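PDB 4R36: putative acyl-[acyl-carrier-protein]--UDP-N-acetylglucosamine O-acyltransferase from Bacteroides fragilis, which probably catalyses the transfer of an acyl chain from acyl carrier protein to UDP-N-acetylglucosamine, the first step of lipid A synthesis. Local coordinates for residues Thr75-Ala80 against Ile106-Thr111; Leu129-Val134 against Val148-Lys153; Pro42-Asp47 against Asn56-Asn61; Ala98-Asn103 against Thr122-Asn127. All blocks are in the same frame, centred on the assembly; numbering follows the deposited sequence.

Interaction 1: residues Thr75-Ala80 against Ile106-Thr111; sequences TIFPGA and IRENVT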
loop_
_atom_site.group_PDB
_atom_site.type_symbol
_atom_site.label_atom_id
_atom_site.label_comp_id
_atom_site.label_asym_id
_atom_site.label_seq_id
_atom_site.Cartn_x
_atom_site.Cartn_y
_atom_site.Cartn_z
ATOM N N THR A 75 -12.158 13.703 -12.535
ATOM C CA THR A 75 -11.702 12.542 -13.318
ATOM C C THR A 75 -11.468 11.372 -12.403
ATOM O O THR A 75 -10.784 11.523 -11.356
ATOM C CB THR A 75 -10.369 12.853 -14.046
ATOM O OG1 THR A 75 -10.463 14.097 -14.762
ATOM C CG2 THR A 75 -9.956 11.794 -14.992
ATOM N N ILE A 76 -12.067 10.250 -12.751
ATOM C CA ILE A 76 -12.025 9.028 -11.930
ATOM C C ILE A 76 -11.299 8.030 -12.776
ATOM O O ILE A 76 -11.753 7.621 -13.878
ATOM C CB ILE A 76 -13.450 8.633 -11.476
ATOM C CG1 ILE A 76 -13.996 9.776 -10.599
ATOM C CG2 ILE A 76 -13.465 7.319 -10.745
ATOM C CD1 ILE A 76 -15.430 9.552 -10.253
ATOM N N PHE A 77 -10.132 7.585 -12.264
ATOM C CA PHE A 77 -9.247 6.756 -12.997
ATOM C C PHE A 77 -9.592 5.312 -12.925
ATOM O O PHE A 77 -10.358 4.872 -12.050
ATOM C CB PHE A 77 -7.786 7.025 -12.523
ATOM C CG PHE A 77 -7.223 8.288 -13.057
ATOM C CD1 PHE A 77 -7.711 9.542 -12.630
ATOM C CD2 PHE A 77 -6.210 8.268 -13.982
ATOM C CE1 PHE A 77 -7.182 10.706 -13.132
ATOM C CE2 PHE A 77 -5.665 9.461 -14.453
ATOM C CZ PHE A 77 -6.162 10.668 -14.032
ATOM N N PRO A 78 -8.958 4.491 -13.784
ATOM C CA PRO A 78 -9.286 3.043 -13.778
ATOM C C PRO A 78 -9.153 2.325 -12.456
ATOM O O PRO A 78 -8.132 2.534 -11.737
ATOM C CB PRO A 78 -8.293 2.436 -14.777
ATOM C CG PRO A 78 -8.050 3.586 -15.700
ATOM C CD PRO A 78 -7.934 4.787 -14.778
ATOM N N GLY A 79 -10.140 1.498 -12.120
ATOM C CA GLY A 79 -10.050 0.658 -10.920
ATOM C C GLY A 79 -10.430 1.379 -9.620
ATOM O O GLY A 79 -10.563 0.713 -8.622
ATOM N N ALA A 80 -10.710 2.690 -9.644
ATOM C CA ALA A 80 -11.280 3.339 -8.473
ATOM C C ALA A 80 -12.635 2.747 -8.099
ATOM O O ALA A 80 -13.399 2.275 -8.968
ATOM C CB ALA A 80 -11.409 4.814 -8.708
ATOM N N ILE A 106 -9.249 11.516 -8.861
ATOM C CA ILE A 106 -9.397 10.314 -8.099
ATOM C C ILE A 106 -8.652 9.188 -8.873
ATOM O O ILE A 106 -9.125 8.635 -9.866
ATOM C CB ILE A 106 -10.892 9.923 -7.928
ATOM C CG1 ILE A 106 -11.715 11.122 -7.387
ATOM C CG2 ILE A 106 -11.032 8.692 -7.079
ATOM C CD1 ILE A 106 -11.310 11.651 -6.056
ATOM N N ARG A 107 -7.447 8.863 -8.389
ATOM C CA ARG A 107 -6.526 8.030 -9.164
ATOM C C ARG A 107 -6.864 6.557 -9.032
ATOM O O ARG A 107 -7.797 6.140 -8.340
ATOM C CB ARG A 107 -5.065 8.352 -8.726
ATOM C CG ARG A 107 -4.590 9.794 -9.038
ATOM C CD ARG A 107 -4.690 10.190 -10.509
ATOM N NE ARG A 107 -3.966 9.255 -11.367
ATOM C CZ ARG A 107 -3.079 9.592 -12.307
ATOM N NH1 ARG A 107 -2.843 10.876 -12.632
ATOM N NH2 ARG A 107 -2.472 8.632 -12.985
ATOM N N GLU A 108 -6.087 5.776 -9.753
ATOM C CA GLU A 108 -6.241 4.354 -9.836
ATOM C C GLU A 108 -6.391 3.652 -8.512
ATOM O O GLU A 108 -5.617 3.903 -7.563
ATOM C CB GLU A 108 -5.049 3.712 -10.549
ATOM C CG GLU A 108 -4.744 4.207 -11.946
ATOM C CD GLU A 108 -3.730 5.355 -12.024
ATOM O OE1 GLU A 108 -3.826 6.318 -11.199
ATOM O OE2 GLU A 108 -2.872 5.350 -12.924
ATOM N N ASN A 109 -7.389 2.786 -8.446
ATOM C CA ASN A 109 -7.668 1.980 -7.267
ATOM C C ASN A 109 -7.899 2.731 -5.966
ATOM O O ASN A 109 -7.810 2.123 -4.918
ATOM C CB ASN A 109 -6.551 0.960 -7.078
ATOM C CG ASN A 109 -6.516 -0.033 -8.200
ATOM O OD1 ASN A 109 -7.554 -0.667 -8.477
ATOM N ND2 ASN A 109 -5.361 -0.151 -8.909
ATOM N N VAL A 110 -8.220 4.013 -6.037
ATOM C CA VAL A 110 -8.667 4.738 -4.871
ATOM C C VAL A 110 -9.997 4.162 -4.382
ATOM O O VAL A 110 -10.862 3.804 -5.191
ATOM C CB VAL A 110 -8.791 6.218 -5.139
ATOM C CG1 VAL A 110 -9.616 6.894 -4.071
ATOM C CG2 VAL A 110 -7.401 6.871 -5.299
ATOM N N THR A 111 -10.146 4.004 -3.075
ATOM C CA THR A 111 -11.368 3.517 -2.502
ATOM C C THR A 111 -11.964 4.618 -1.604
ATOM O O THR A 111 -11.285 5.160 -0.721
ATOM C CB THR A 111 -11.174 2.194 -1.704
ATOM O OG1 THR A 111 -10.104 2.319 -0.735
ATOM C CG2 THR A 111 -10.874 1.038 -2.633
#
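F77 and R107 carry this contact: the guanidinium lies flat on one face of the ring, planes 6° apart and centres 3.8 Å apart. The overlap is offset, with R107 CZ 3.4 Å from F77 CE2, while R107 CD also rides over the ring as a CH-pi partner. R107 leaves the backbone heading away from F77; its chain is bent at chi2 (-57°) and chi3 (-56°), which folds the charged end back onto the ring. Beside the stack, E108 holds the guanidinium side-on: R107 NE reaches E108 OE1 at 2.9 Å, and R107 NH2 reaches the same oxygen from the same face of the carboxylate. NH2 has a further acceptor in I85 O of the second subunit. Beneath lies a parallel beta bridge, I106 N to T75 O at 2.9 Å and F77 N to I106 O at 2.8 Å; I106 O also meets the ring edge at F77 CD1. I76 and I106 run side by side into the coil. At the far end two type II turns stack, with P78 O over E108 CA (3.2 Å) and a weak bond from N109 N. N109 OD1 binds calcium together with the N109 side chains of the other two subunits. With the ring over one face and the E108 carboxylate at its edge, R107 probably stays charged, and its bond to I85 carries this corner of the coil into the trimer interface.

Interaction 2: residues Leu129-Val134 against Val148-Lys153; sequences LLMEGV and VGNSTK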
loop_
_atom_site.group_PDB
_atom_site.type_symbol
_atom_site.label_atom_id
_atom_site.label_comp_id
_atom_site.label_asym_id
_atom_site.label_seq_id
_atom_site.Cartn_x
_atom_site.Cartn_y
_atom_site.Cartn_z
ATOM N N LEU A 129 -6.391 16.060 -5.077
ATOM C CA LEU A 129 -5.725 14.940 -5.745
ATOM C C LEU A 129 -5.527 13.793 -4.766
ATOM O O LEU A 129 -4.806 13.910 -3.782
ATOM C CB LEU A 129 -4.397 15.383 -6.284
ATOM C CG LEU A 129 -3.437 14.347 -6.795
ATOM C CD1 LEU A 129 -4.063 13.438 -7.858
ATOM C CD2 LEU A 129 -2.140 14.949 -7.288
ATOM N N LEU A 130 -6.172 12.692 -5.048
ATOM C CA LEU A 130 -6.039 11.470 -4.270
ATOM C C LEU A 130 -5.309 10.505 -5.155
ATOM O O LEU A 130 -5.851 9.944 -6.063
ATOM C CB LEU A 130 -7.382 10.922 -3.817
ATOM C CG LEU A 130 -8.349 11.866 -3.005
ATOM C CD1 LEU A 130 -9.524 11.041 -2.489
ATOM C CD2 LEU A 130 -7.646 12.506 -1.808
ATOM N N MET A 131 -4.036 10.280 -4.812
ATOM C CA MET A 131 -3.168 9.456 -5.610
ATOM C C MET A 131 -3.515 7.974 -5.489
ATOM O O MET A 131 -4.334 7.582 -4.652
ATOM C CB MET A 131 -1.689 9.678 -5.228
ATOM C CG MET A 131 -1.223 11.054 -5.635
ATOM S SD MET A 131 0.582 11.132 -5.439
ATOM C CE MET A 131 0.683 12.864 -5.300
ATOM N N GLU A 132 -2.910 7.164 -6.339
ATOM C CA GLU A 132 -3.389 5.759 -6.478
ATOM C C GLU A 132 -3.366 5.031 -5.170
ATOM O O GLU A 132 -2.460 5.248 -4.339
ATOM C CB GLU A 132 -2.625 4.993 -7.540
ATOM C CG GLU A 132 -1.133 4.747 -7.291
ATOM C CD GLU A 132 -0.826 3.634 -6.273
ATOM O OE1 GLU A 132 -1.645 2.686 -6.112
ATOM O OE2 GLU A 132 0.304 3.695 -5.702
ATOM N N GLY A 133 -4.387 4.200 -4.978
ATOM C CA GLY A 133 -4.505 3.338 -3.865
ATOM C C GLY A 133 -4.895 3.988 -2.522
ATOM O O GLY A 133 -5.057 3.283 -1.489
ATOM N N VAL A 134 -5.078 5.280 -2.526
ATOM C CA VAL A 134 -5.565 5.972 -1.344
ATOM C C VAL A 134 -6.906 5.406 -0.890
ATOM O O VAL A 134 -7.749 5.050 -1.727
ATOM C CB VAL A 134 -5.664 7.497 -1.572
ATOM C CG1 VAL A 134 -6.570 8.214 -0.512
ATOM C CG2 VAL A 134 -4.311 8.134 -1.536
ATOM N N VAL A 148 -3.086 13.998 -1.503
ATOM C CA VAL A 148 -2.904 12.816 -0.638
ATOM C C VAL A 148 -2.159 11.762 -1.456
ATOM O O VAL A 148 -2.618 11.264 -2.512
ATOM C CB VAL A 148 -4.202 12.257 -0.146
ATOM C CG1 VAL A 148 -3.959 11.072 0.810
ATOM C CG2 VAL A 148 -5.036 13.330 0.564
ATOM N N GLY A 149 -0.973 11.417 -0.987
ATOM C CA GLY A 149 -0.044 10.580 -1.733
ATOM C C GLY A 149 -0.408 9.085 -1.748
ATOM O O GLY A 149 -1.250 8.628 -0.996
ATOM N N ASN A 150 0.278 8.345 -2.627
ATOM C CA ASN A 150 0.046 6.972 -2.938
ATOM C C ASN A 150 -0.204 6.105 -1.709
ATOM O O ASN A 150 0.657 6.073 -0.776
ATOM C CB ASN A 150 1.207 6.394 -3.708
ATOM C CG ASN A 150 1.564 7.233 -4.959
ATOM O OD1 ASN A 150 0.745 7.436 -5.796
ATOM N ND2 ASN A 150 2.847 7.608 -5.117
ATOM N N SER A 151 -1.384 5.429 -1.730
ATOM C CA SER A 151 -1.743 4.389 -0.798
ATOM C C SER A 151 -1.802 4.914 0.636
ATOM O O SER A 151 -1.732 4.140 1.583
ATOM C CB SER A 151 -0.829 3.132 -0.973
ATOM O OG SER A 151 -1.507 2.013 -0.487
ATOM N N THR A 152 -2.016 6.212 0.815
ATOM C CA THR A 152 -2.303 6.688 2.168
ATOM C C THR A 152 -3.662 6.204 2.619
ATOM O O THR A 152 -4.593 6.135 1.807
ATOM C CB THR A 152 -2.095 8.189 2.239
ATOM O OG1 THR A 152 -0.688 8.395 2.339
ATOM C CG2 THR A 152 -2.813 8.830 3.400
ATOM N N LYS A 153 -3.760 5.837 3.893
ATOM C CA LYS A 153 -4.981 5.260 4.487
ATOM C C LYS A 153 -5.569 6.205 5.539
ATOM O O LYS A 153 -4.898 6.594 6.576
ATOM C CB LYS A 153 -4.714 3.876 5.089
ATOM C CG LYS A 153 -3.787 2.976 4.238
ATOM C CD LYS A 153 -4.541 2.647 2.951
ATOM C CE LYS A 153 -3.772 1.604 2.116
ATOM N NZ LYS A 153 -4.297 1.500 0.754
#
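L129 starts the contact with its carbonyl, which takes V148 N onto L129 O at 2.9 Å. L130 lies alongside V148, both pointing the same way, with L130 CD2 on V148 CG2 at 3.6 Å. At M131 the backbone returns the bond, M131 N to V148 O at 2.9 Å, closing a parallel bridge. The methionine chain then runs out extended from CG, taking SD to 3.8 Å from G149 CA. E132 has its CG between the backbone N and the carbonyl carbon (chi1 65°), and a second bend lays E132 OE2 across N150 CB at 3.5 Å; beyond the two segments, OE2 pairs with the ammonium of K153 of the second subunit. The backbone carbonyl of the same residue, E132 O, receives S151 N in the carbonyl plane at 2.8 Å. The next acceptor is G133 O, met at 3.0 Å by K153 NZ, an ammonium that also bonds S151 OG and pairs with E132 of the third subunit. V134 ends the run tightly, its CG2 only 3.1 Å from G149 O, and it crosses V148 at about a right angle. Two type II turns, M131-V134 and G149-T152, are thus stacked at one corner of the coil. In the sheet L130 bonds through its backbone to L105 of strand 105-106 and to R107; V134 and V148 rest on M154 of strand 153-154, and L130 on V136 of strand 135-136.

Interaction 3: residues Pro42-Asp47 against Asn56-Asn61; sequences PFVYID and NKIMAN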
loop_
_atom_site.group_PDB
_atom_site.type_symbol
_atom_site.label_atom_id
_atom_site.label_comp_id
_atom_site.label_asym_id
_atom_site.label_seq_id
_atom_site.Cartn_x
_atom_site.Cartn_y
_atom_site.Cartn_z
ATOM N N PRO A 42 -15.488 1.988 -21.350
ATOM C CA PRO A 42 -15.881 0.573 -21.244
ATOM C C PRO A 42 -15.588 0.020 -19.854
ATOM O O PRO A 42 -14.605 0.428 -19.198
ATOM C CB PRO A 42 -14.994 -0.125 -22.269
ATOM C CG PRO A 42 -14.694 0.956 -23.268
ATOM C CD PRO A 42 -14.590 2.223 -22.494
ATOM N N PHE A 43 -16.451 -0.876 -19.413
ATOM C CA PHE A 43 -16.216 -1.688 -18.233
ATOM C C PHE A 43 -16.359 -0.888 -16.943
ATOM O O PHE A 43 -16.072 -1.395 -15.911
ATOM C CB PHE A 43 -14.852 -2.462 -18.339
ATOM C CG PHE A 43 -14.589 -3.025 -19.748
ATOM C CD1 PHE A 43 -15.574 -3.738 -20.413
ATOM C CD2 PHE A 43 -13.398 -2.803 -20.395
ATOM C CE1 PHE A 43 -15.324 -4.240 -21.705
ATOM C CE2 PHE A 43 -13.111 -3.318 -21.643
ATOM C CZ PHE A 43 -14.099 -4.025 -22.312
ATOM N N VAL A 44 -16.892 0.319 -17.037
ATOM C CA VAL A 44 -17.337 1.063 -15.896
ATOM C C VAL A 44 -18.653 0.477 -15.436
ATOM O O VAL A 44 -19.556 0.155 -16.257
ATOM C CB VAL A 44 -17.484 2.562 -16.241
ATOM C CG1 VAL A 44 -18.171 3.317 -15.120
ATOM C CG2 VAL A 44 -16.160 3.164 -16.561
ATOM N N TYR A 45 -18.788 0.346 -14.123
ATOM C CA TYR A 45 -19.981 -0.172 -13.492
ATOM C C TYR A 45 -20.580 0.887 -12.622
ATOM O O TYR A 45 -19.918 1.394 -11.710
ATOM C CB TYR A 45 -19.668 -1.393 -12.665
ATOM C CG TYR A 45 -20.839 -1.867 -11.838
ATOM C CD1 TYR A 45 -21.078 -1.377 -10.546
ATOM C CD2 TYR A 45 -21.718 -2.792 -12.345
ATOM C CE1 TYR A 45 -22.161 -1.828 -9.786
ATOM C CE2 TYR A 45 -22.811 -3.226 -11.616
ATOM C CZ TYR A 45 -23.052 -2.735 -10.357
ATOM O OH TYR A 45 -24.117 -3.243 -9.646
ATOM N N ILE A 46 -21.784 1.319 -12.960
ATOM C CA ILE A 46 -22.537 2.363 -12.231
ATOM C C ILE A 46 -23.858 1.783 -11.783
ATOM O O ILE A 46 -24.677 1.328 -12.616
ATOM C CB ILE A 46 -22.772 3.603 -13.066
ATOM C CG1 ILE A 46 -21.472 4.132 -13.674
ATOM C CG2 ILE A 46 -23.440 4.661 -12.230
ATOM C CD1 ILE A 46 -21.546 5.414 -14.405
ATOM N N ASP A 47 -24.066 1.815 -10.470
ATOM C CA ASP A 47 -25.222 1.285 -9.766
ATOM C C ASP A 47 -26.390 2.265 -9.761
ATOM O O ASP A 47 -26.299 3.433 -10.146
ATOM C CB ASP A 47 -24.789 1.121 -8.316
ATOM C CG ASP A 47 -25.085 -0.203 -7.694
ATOM O OD1 ASP A 47 -26.044 -0.901 -8.071
ATOM O OD2 ASP A 47 -24.364 -0.439 -6.665
ATOM N N ASN A 56 -17.717 15.169 -16.131
ATOM C CA ASN A 56 -16.931 14.154 -15.429
ATOM C C ASN A 56 -16.350 13.224 -16.439
ATOM O O ASN A 56 -16.943 12.974 -17.472
ATOM C CB ASN A 56 -17.753 13.391 -14.404
ATOM C CG ASN A 56 -18.082 14.257 -13.188
ATOM O OD1 ASN A 56 -17.181 14.655 -12.399
ATOM N ND2 ASN A 56 -19.364 14.565 -13.018
ATOM N N LYS A 57 -15.176 12.698 -16.133
ATOM C CA LYS A 57 -14.569 11.668 -16.919
ATOM C C LYS A 57 -14.334 10.446 -16.049
ATOM O O LYS A 57 -13.613 10.547 -15.058
ATOM C CB LYS A 57 -13.238 12.208 -17.470
ATOM C CG LYS A 57 -12.455 11.152 -18.246
ATOM C CD LYS A 57 -11.339 11.747 -19.049
ATOM C CE LYS A 57 -10.813 10.678 -19.978
ATOM N NZ LYS A 57 -9.395 10.891 -20.366
ATOM N N ILE A 58 -14.931 9.335 -16.414
ATOM C CA ILE A 58 -14.861 8.117 -15.650
ATOM C C ILE A 58 -14.203 7.122 -16.553
ATOM O O ILE A 58 -14.780 6.683 -17.553
ATOM C CB ILE A 58 -16.240 7.645 -15.220
ATOM C CG1 ILE A 58 -16.946 8.794 -14.531
ATOM C CG2 ILE A 58 -16.144 6.399 -14.381
ATOM C CD1 ILE A 58 -18.275 8.433 -13.915
ATOM N N MET A 59 -12.988 6.712 -16.178
ATOM C CA MET A 59 -12.209 5.857 -16.976
ATOM C C MET A 59 -12.521 4.392 -16.796
ATOM O O MET A 59 -13.245 3.994 -15.920
ATOM C CB MET A 59 -10.678 6.132 -16.763
ATOM C CG MET A 59 -10.386 7.591 -17.017
ATOM S SD MET A 59 -8.708 8.144 -16.712
ATOM C CE MET A 59 -7.840 7.217 -17.958
ATOM N N ALA A 60 -11.920 3.591 -17.642
ATOM C CA ALA A 60 -12.237 2.162 -17.734
ATOM C C ALA A 60 -12.085 1.402 -16.467
ATOM O O ALA A 60 -11.135 1.602 -15.700
ATOM C CB ALA A 60 -11.424 1.509 -18.826
ATOM N N ASN A 61 -13.012 0.483 -16.246
ATOM C CA ASN A 61 -12.990 -0.422 -15.115
ATOM C C ASN A 61 -13.131 0.281 -13.760
ATOM O O ASN A 61 -12.782 -0.278 -12.784
ATOM C CB ASN A 61 -11.748 -1.337 -15.133
ATOM C CG ASN A 61 -11.712 -2.293 -16.376
ATOM O OD1 ASN A 61 -12.276 -3.405 -16.364
ATOM N ND2 ASN A 61 -11.035 -1.850 -17.429
#
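P42 O is the polar atom on which this contact converges. A60 brings two carbons to it, CA at 3.3 Å from P42 O and CB at 3.4 Å, and N61 N adds a weak hydrogen bond at 3.4 Å. One residue on, the pattern repeats without an N-H: N61 CA points its hydrogen at F43 O from 3.3 Å. F43 and N61 both have positive phi (74° and 64°), the left-handed conformation that swings the chain round, and their side chains run side by side in the same direction. The F43 ring is turned so that P42 CB sits over one of its faces, 3.6 Å above the plane. These are the corners of two successive coils of a left-handed parallel beta helix. Residues 42-44 lead from strand 39-40 into strand 45-46, while 59-61 leave strand 57-58, the neighbour of 39-40, for the next face of the prism. That explains why the touching parts run 103° apart instead of pairing as strands. Inside the corner V44 does the filling. Both its methyls press on the end of strand 57-58 and the residue after it, CG2 at 3.1 Å from M59 O and CG1 at 3.8 Å from I58 CG2, with the side chains of V44 and I58 crossing at about a right angle. I46 reaches for the same isoleucine along the coil interior, I46 CD1 to I58 CD1 at a looser 4.5 Å. On the outside, F43 packs on L25 of the second subunit, and Y45 packs on A60 of the third.

Interaction 4: residues Ala98-Asn103 against Thr122-Asn127; sequences AEIGDN and TIVGNN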
loop_
_atom_site.group_PDB
_atom_site.type_symbol
_atom_site.label_atom_id
_atom_site.label_comp_id
_atom_site.label_asym_id
_atom_site.label_seq_id
_atom_site.Cartn_x
_atom_site.Cartn_y
_atom_site.Cartn_z
ATOM N N ALA A 98 -21.317 8.098 -0.173
ATOM C CA ALA A 98 -19.882 8.410 -0.429
ATOM C C ALA A 98 -19.925 9.503 -1.428
ATOM O O ALA A 98 -20.566 9.354 -2.498
ATOM C CB ALA A 98 -19.138 7.209 -0.973
ATOM N N GLU A 99 -19.278 10.625 -1.120
ATOM C CA GLU A 99 -19.444 11.820 -1.899
ATOM C C GLU A 99 -18.144 12.468 -2.247
ATOM O O GLU A 99 -17.258 12.575 -1.407
ATOM C CB GLU A 99 -20.263 12.875 -1.119
ATOM C CG GLU A 99 -21.509 12.294 -0.465
ATOM C CD GLU A 99 -22.448 13.309 0.216
ATOM O OE1 GLU A 99 -22.269 14.532 0.133
ATOM O OE2 GLU A 99 -23.368 12.864 0.914
ATOM N N ILE A 100 -18.035 12.928 -3.474
ATOM C CA ILE A 100 -16.957 13.843 -3.852
ATOM C C ILE A 100 -17.570 15.062 -4.491
ATOM O O ILE A 100 -18.653 14.981 -5.083
ATOM C CB ILE A 100 -15.886 13.190 -4.792
ATOM C CG1 ILE A 100 -16.346 13.136 -6.243
ATOM C CG2 ILE A 100 -15.484 11.818 -4.279
ATOM C CD1 ILE A 100 -15.357 12.513 -7.176
ATOM N N GLY A 101 -16.863 16.185 -4.364
ATOM C CA GLY A 101 -17.282 17.502 -4.903
ATOM C C GLY A 101 -16.889 17.693 -6.347
ATOM O O GLY A 101 -17.230 16.867 -7.202
ATOM N N ASP A 102 -16.196 18.784 -6.601
ATOM C CA ASP A 102 -15.823 19.202 -7.946
ATOM C C ASP A 102 -14.363 19.202 -8.186
ATOM O O ASP A 102 -13.543 19.509 -7.254
ATOM C CB ASP A 102 -16.292 20.650 -8.215
ATOM C CG ASP A 102 -17.793 20.844 -7.981
ATOM O OD1 ASP A 102 -18.591 19.931 -8.160
ATOM O OD2 ASP A 102 -18.133 21.967 -7.591
ATOM N N ASN A 103 -14.009 18.921 -9.440
ATOM C CA ASN A 103 -12.682 19.105 -9.904
ATOM C C ASN A 103 -11.648 18.246 -9.147
ATOM O O ASN A 103 -10.494 18.641 -9.023
ATOM C CB ASN A 103 -12.261 20.586 -9.827
ATOM C CG ASN A 103 -13.271 21.517 -10.470
ATOM O OD1 ASN A 103 -13.677 22.523 -9.888
ATOM N ND2 ASN A 103 -13.703 21.163 -11.632
ATOM N N THR A 122 -19.616 9.877 3.840
ATOM C CA THR A 122 -18.163 10.033 3.605
ATOM C C THR A 122 -18.091 11.157 2.577
ATOM O O THR A 122 -18.729 11.107 1.540
ATOM C CB THR A 122 -17.564 8.738 3.063
ATOM O OG1 THR A 122 -17.933 7.675 3.941
ATOM C CG2 THR A 122 -16.042 8.869 2.954
ATOM N N ILE A 123 -17.333 12.199 2.878
ATOM C CA ILE A 123 -17.298 13.401 2.054
ATOM C C ILE A 123 -15.898 13.852 1.717
ATOM O O ILE A 123 -15.077 14.098 2.618
ATOM C CB ILE A 123 -17.995 14.575 2.748
ATOM C CG1 ILE A 123 -19.481 14.213 3.058
ATOM C CG2 ILE A 123 -17.865 15.877 1.953
ATOM C CD1 ILE A 123 -20.192 15.219 3.944
ATOM N N VAL A 124 -15.654 13.999 0.413
ATOM C CA VAL A 124 -14.474 14.638 -0.157
ATOM C C VAL A 124 -14.943 15.917 -0.872
ATOM O O VAL A 124 -15.965 15.891 -1.555
ATOM C CB VAL A 124 -13.817 13.728 -1.168
ATOM C CG1 VAL A 124 -12.647 14.396 -1.894
ATOM C CG2 VAL A 124 -13.278 12.467 -0.518
ATOM N N GLY A 125 -14.253 17.038 -0.609
ATOM C CA GLY A 125 -14.563 18.371 -1.143
ATOM C C GLY A 125 -14.160 18.585 -2.595
ATOM O O GLY A 125 -14.405 17.713 -3.459
ATOM N N ASN A 126 -13.515 19.729 -2.850
ATOM C CA ASN A 126 -13.221 20.127 -4.213
ATOM C C ASN A 126 -11.725 20.230 -4.465
ATOM O O ASN A 126 -10.958 20.542 -3.535
ATOM C CB ASN A 126 -13.845 21.479 -4.471
ATOM C CG ASN A 126 -15.306 21.529 -4.114
ATOM O OD1 ASN A 126 -16.119 20.613 -4.434
ATOM N ND2 ASN A 126 -15.675 22.588 -3.447
ATOM N N ASN A 127 -11.299 19.994 -5.705
ATOM C CA ASN A 127 -9.925 20.341 -6.120
ATOM C C ASN A 127 -8.874 19.521 -5.317
ATOM O O ASN A 127 -7.795 20.034 -5.040
ATOM C CB ASN A 127 -9.624 21.844 -6.001
ATOM C CG ASN A 127 -10.709 22.701 -6.671
ATOM O OD1 ASN A 127 -10.888 22.631 -7.820
ATOM N ND2 ASN A 127 -11.377 23.506 -5.925
#
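Strands 97-100 and 121-124, neighbours in one parallel sheet of the beta helix, meet here in step from A98 on T122 to N103 on N127. E99 works in both directions: E99 N bonds T122 O at 2.8 Å, and E99 O accepts V124 N, also at 2.8 Å. Its side chain lies beside I123 on one face of the sheet, with the carboxylate held by T97 and by a salt bridge to R121. On the opposite face I100 and V124 point the same way into the coil, I100 CG2 to V124 CB at 4.0 Å. Past the strands the pairing changes. G101 N makes two weak bonds, to V124 O and G125 O, each 3.0 Å long. Next, a side chain takes over from the backbone: N126 CG stands anti to its carbonyl carbon (chi1 -52°), bringing N126 OD1 to D102 N at 2.8 Å. The N126 amide and the D102 carboxylate lie side by side with nearly parallel planes, 13° apart. Backbone bonding resumes with N127 N to D102 O at 2.8 Å, and N127 OD1 then approaches N103 CB at 3.2 Å. N144 OD1 hydrogen-bonds N126 N just as N126 OD1 does D102 N, and D102 OD1 in turn reaches N72 N. Polar side chains thus pass from coil to coil just past the C-terminal ends of the parallel strands, as befits the left-handed beta helix built from hexapeptide repeats.

All four contacts join successive coils of one left-handed beta helix. Along the chain interaction 3 comes first; interactions 1 and 4 then cross, their segments alternating, and interaction 2 follows. Interactions 3, 1 and 2 reach the same sheet, where strand 57-58 neighbours 75-76; centres lie about 10 Å apart from 3 to 1 and again from 1 to 2, but about 20 Å from 3 to 2, a progression along the helix. Interaction 4 lies on another face, centred about 13 Å from interaction 1, which it touches through the core where I100 CD1 packs on I76 and I106. Interactions 1, 2 and 3, at corner turns, touch neighbouring subunits and lie at the trimer interface, whereas interaction 4 touches none.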